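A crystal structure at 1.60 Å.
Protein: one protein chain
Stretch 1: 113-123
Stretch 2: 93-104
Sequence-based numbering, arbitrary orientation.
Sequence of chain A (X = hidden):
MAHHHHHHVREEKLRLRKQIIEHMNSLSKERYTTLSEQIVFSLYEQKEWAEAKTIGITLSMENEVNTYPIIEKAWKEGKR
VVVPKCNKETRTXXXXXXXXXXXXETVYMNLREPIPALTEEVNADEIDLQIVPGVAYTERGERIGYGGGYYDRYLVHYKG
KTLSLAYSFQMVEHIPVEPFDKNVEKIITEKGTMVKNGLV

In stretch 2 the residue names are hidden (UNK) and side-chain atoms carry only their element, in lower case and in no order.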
# COMPACT_ATOMS: atom_id res chain seq x y z
N GLU A 113 8.67 10.27 5.42
CA GLU A 113 8.86 10.47 3.97
C GLU A 113 10.32 10.67 3.58
O GLU A 113 11.09 11.13 4.40
CB GLU A 113 8.04 11.67 3.48
CG GLU A 113 6.52 11.41 3.52
CD GLU A 113 5.71 12.53 2.89
OE1 GLU A 113 6.10 13.71 3.06
OE2 GLU A 113 4.69 12.20 2.26
N PRO A 114 10.68 10.36 2.31
CA PRO A 114 12.07 10.53 1.85
C PRO A 114 12.42 12.02 1.87
O PRO A 114 11.58 12.84 1.50
CB PRO A 114 12.02 10.04 0.39
CG PRO A 114 10.57 10.08 -0.00
CD PRO A 114 9.79 9.87 1.24
N ILE A 115 13.64 12.34 2.27
CA ILE A 115 14.10 13.72 2.32
C ILE A 115 14.48 14.12 0.89
O ILE A 115 15.40 13.53 0.32
CB ILE A 115 15.33 13.87 3.27
CG1 ILE A 115 15.00 13.36 4.69
CG2 ILE A 115 15.85 15.30 3.24
CD1 ILE A 115 16.22 13.08 5.56
N PRO A 116 13.72 15.06 0.28
CA PRO A 116 14.02 15.43 -1.11
C PRO A 116 15.50 15.67 -1.37
O PRO A 116 16.02 15.18 -2.36
CB PRO A 116 13.24 16.74 -1.30
CG PRO A 116 12.07 16.60 -0.43
CD PRO A 116 12.56 15.82 0.80
N ALA A 117 16.19 16.39 -0.48
CA ALA A 117 17.60 16.74 -0.70
C ALA A 117 18.54 15.52 -0.72
O ALA A 117 19.63 15.59 -1.30
CB ALA A 117 18.06 17.77 0.34
N LEU A 118 18.09 14.41 -0.13
CA LEU A 118 18.92 13.22 0.02
C LEU A 118 18.44 12.02 -0.78
O LEU A 118 18.97 10.94 -0.63
CB LEU A 118 19.03 12.82 1.50
CG LEU A 118 19.65 13.89 2.43
CD1 LEU A 118 19.70 13.34 3.85
CD2 LEU A 118 21.02 14.35 1.95
N THR A 119 17.44 12.21 -1.63
CA THR A 119 16.87 11.07 -2.34
C THR A 119 16.56 11.45 -3.78
O THR A 119 16.37 12.65 -4.09
CB THR A 119 15.57 10.59 -1.63
OG1 THR A 119 14.63 11.67 -1.52
CG2 THR A 119 15.88 10.01 -0.23
N GLU A 120 16.51 10.44 -4.66
CA GLU A 120 16.34 10.73 -6.09
C GLU A 120 14.99 10.21 -6.52
O GLU A 120 14.68 9.05 -6.25
CB GLU A 120 17.44 10.08 -6.92
CG GLU A 120 18.72 10.88 -6.92
CD GLU A 120 19.90 10.13 -7.53
OE1 GLU A 120 20.88 10.80 -7.91
OE2 GLU A 120 19.86 8.88 -7.62
N GLU A 121 14.21 11.06 -7.18
CA GLU A 121 12.93 10.64 -7.76
C GLU A 121 13.16 9.57 -8.81
O GLU A 121 14.09 9.70 -9.65
CB GLU A 121 12.26 11.80 -8.47
CG GLU A 121 10.80 11.52 -8.71
CD GLU A 121 10.10 12.74 -9.22
OE1 GLU A 121 10.33 13.10 -10.42
OE2 GLU A 121 9.37 13.36 -8.42
N VAL A 122 12.29 8.57 -8.81
CA VAL A 122 12.29 7.50 -9.82
C VAL A 122 10.97 7.54 -10.60
O VAL A 122 9.89 7.57 -10.02
CB VAL A 122 12.55 6.10 -9.17
CG1 VAL A 122 12.53 5.00 -10.21
CG2 VAL A 122 13.90 6.09 -8.49
N ASN A 123 11.09 7.60 -11.93
CA ASN A 123 9.95 7.64 -12.86
C ASN A 123 9.10 6.38 -12.74
O ASN A 123 9.66 5.30 -12.54
CB ASN A 123 10.50 7.74 -14.30
CG ASN A 123 9.45 8.17 -15.32
OD1 ASN A 123 8.47 7.46 -15.59
ND2 ASN A 123 9.68 9.32 -15.94
N UNK A 93 2.27 12.05 -5.93
CA UNK A 93 3.32 11.36 -5.19
C UNK A 93 4.62 11.31 -5.97
O UNK A 93 4.63 11.06 -7.18
c UNK A 93 0.76 7.36 -4.77
c UNK A 93 2.89 9.94 -4.85
c UNK A 93 1.75 9.85 -3.87
s UNK A 93 1.43 8.18 -3.29
N UNK A 94 5.72 11.56 -5.28
CA UNK A 94 7.03 11.45 -5.88
C UNK A 94 7.65 10.23 -5.24
O UNK A 94 8.06 10.27 -4.07
o UNK A 94 9.19 12.58 -6.01
c UNK A 94 7.86 12.68 -5.53
N UNK A 95 7.77 9.15 -6.00
CA UNK A 95 8.48 8.01 -5.43
C UNK A 95 9.99 8.24 -5.48
O UNK A 95 10.52 8.57 -6.53
c UNK A 95 4.17 5.45 -4.77
c UNK A 95 8.07 6.72 -6.12
c UNK A 95 5.58 6.78 -6.29
c UNK A 95 5.35 4.93 -4.17
c UNK A 95 6.63 5.36 -4.65
c UNK A 95 6.73 6.28 -5.69
c UNK A 95 4.29 6.37 -5.84
N UNK A 96 10.64 8.10 -4.34
CA UNK A 96 12.06 8.42 -4.28
C UNK A 96 12.85 7.30 -3.67
O UNK A 96 12.41 6.68 -2.72
n UNK A 96 11.68 14.04 -5.05
n UNK A 96 13.96 14.21 -4.94
c UNK A 96 12.85 13.67 -4.52
c UNK A 96 11.34 10.88 -3.84
c UNK A 96 11.71 12.10 -3.01
c UNK A 96 12.32 9.73 -3.49
n UNK A 96 12.89 12.76 -3.56
N UNK A 97 14.01 7.05 -4.23
CA UNK A 97 14.81 5.92 -3.77
C UNK A 97 15.42 6.15 -2.38
O UNK A 97 16.00 7.23 -2.11
n UNK A 97 18.53 2.95 -5.04
c UNK A 97 16.84 4.51 -4.26
o UNK A 97 18.33 4.92 -6.10
c UNK A 97 17.97 4.15 -5.22
c UNK A 97 15.92 5.59 -4.77
N UNK A 98 15.35 5.11 -1.58
CA UNK A 98 16.02 5.07 -0.25
C UNK A 98 16.90 3.84 -0.18
O UNK A 98 16.46 2.74 -0.56
c UNK A 98 13.23 3.76 2.42
c UNK A 98 14.38 6.55 1.05
c UNK A 98 13.92 4.02 0.99
c UNK A 98 15.01 5.13 0.97
N UNK A 99 18.12 4.06 0.28
CA UNK A 99 19.11 3.01 0.49
C UNK A 99 19.24 2.65 1.97
O UNK A 99 19.76 1.59 2.33
c UNK A 99 20.45 3.48 -0.03
o UNK A 99 20.38 3.84 -1.39
N UNK A 100 18.81 3.57 2.82
CA UNK A 100 18.86 3.38 4.28
C UNK A 100 17.79 4.23 4.95
O UNK A 100 17.26 5.19 4.34
c UNK A 100 20.26 3.69 4.84
c UNK A 100 20.71 5.13 4.57
o UNK A 100 20.10 6.07 5.07
n UNK A 100 21.79 5.30 3.79
N UNK A 101 17.44 3.90 6.20
CA UNK A 101 16.31 4.57 6.85
C UNK A 101 16.61 6.02 7.31
O UNK A 101 15.69 6.79 7.61
c UNK A 101 13.90 0.05 6.75
c UNK A 101 15.04 0.04 7.53
c UNK A 101 13.32 1.28 6.37
c UNK A 101 13.91 2.47 6.79
c UNK A 101 15.62 1.22 7.93
c UNK A 101 15.73 3.73 8.01
c UNK A 101 15.08 2.45 7.57
N UNK A 102 17.89 6.40 7.26
CA UNK A 102 18.32 7.78 7.55
C UNK A 102 18.00 8.79 6.43
O UNK A 102 18.16 9.99 6.61
o UNK A 102 21.20 7.71 9.86
c UNK A 102 19.80 7.80 7.93
o UNK A 102 19.03 7.53 10.21
c UNK A 102 20.02 7.67 9.44
N UNK A 103 17.51 8.29 5.29
CA UNK A 103 17.07 9.15 4.21
C UNK A 103 15.58 9.52 4.41
O UNK A 103 14.97 10.15 3.55
c UNK A 103 18.93 7.56 1.25
n UNK A 103 19.17 8.12 0.07
o UNK A 103 18.91 6.36 1.42
c UNK A 103 18.70 8.49 2.41
c UNK A 103 17.26 8.45 2.88
N UNK A 104 15.00 9.09 5.53
CA UNK A 104 13.60 9.44 5.84
C UNK A 104 13.56 10.55 6.90
O UNK A 104 14.45 10.64 7.74
c UNK A 104 12.05 5.94 6.28
c UNK A 104 12.87 8.24 6.43
c UNK A 104 12.04 7.39 4.23
c UNK A 104 12.79 7.01 5.53
O HOH W 1 7.65 9.16 -8.85
O HOH W 2 18.19 8.31 -3.67

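Position 93 carries two carbons, a sulfur and a terminal carbon in an unbranched chain. That thioether defines Met 93, whose side chain stays at least 7.2 Å from stretch 1.

Position 94 has one carbon and one oxygen. The oxygen lies 2.5 Å from Glu 121 OE2, a short hydrogen bond in which the hydroxyl donates. With no second branch on CB, this is Ser 94, chi1 in the t well.

Position 95 bears one carbon and a ring of six carbons with no heteroatom, hence Phe 95. The end of its side chain leads away, so its contact is chiefly backbone: Val 122 N donates to Phe 95 O at 2.9 Å and 170°, while Glu 121 CA approaches that same Phe 95 O at 3.4 Å.

Position 96 shows three carbons, a nitrogen, then a carbon holding two more nitrogens. This guanidinium identifies Arg 96, which loses 124 Å² to stretch 1, the largest share of any residue here. Arg 96 NE donates to Thr 119 OG1 at 2.9 Å and Arg 96 NH2 to Thr 119 O at 3.0 Å. Pro 116 CA lies over one face of the group, Glu 121 N and Glu 120 C over the opposite one. Glu 121 OE2 is 4.1 Å from Arg 96 NH1 but well out of the guanidinium plane, so charge proximity is all that the pair offers.

Position 97 has three carbons, the third carrying one oxygen and one nitrogen: an extended amide, Gln 97. Its backbone does the bonding, Gln 97 N to Glu 120 O at 2.9 Å and 166°. Water 2 links Gln 97 O to Glu 120 N, each 2.9 Å from it.

Position 98 has four carbons forked at the first, one arm two carbons long; this is Ile 98. Its CG2 lies 4.0 Å from Thr 119 CG2 and 4.3 Å from Pro 114 CB.

Position 99, one carbon and one oxygen, is Ser 99. Position 100, two carbons with an oxygen and a nitrogen on the second, is Asn 100. Position 101, one carbon plus a six-carbon ring, is Phe 101. None of these three touches stretch 1.

Position 102 has two carbons, the second bearing two oxygens: Asp 102. Ile 115 CD1 packs 3.8 Å from Asp 102 O.

Position 103 has three carbons ending in one oxygen and one nitrogen, Gln 103. Its amide works in two directions: Gln 103 NE2 donates to Leu 118 O at 2.9 Å, and Gln 103 OE1 accepts from Ser 99 N at 2.7 Å.

Position 104 has four carbons forked at the second, Leu 104. Its CD2 reaches 3.8 Å from Pro 114 N.

The contact, burying 778 Å², has two antiparallel pairings, Pro 114 with Leu 104 and Glu 121 with Arg 96. Ile 115 N donates to Gln 103 O at 2.9 Å beside the first. Between them, the side chains of Arg 96 and Gln 103 bond the turn at Leu 118 and Thr 119.

Stretch 2 93-104: MSFRQISNFDQL
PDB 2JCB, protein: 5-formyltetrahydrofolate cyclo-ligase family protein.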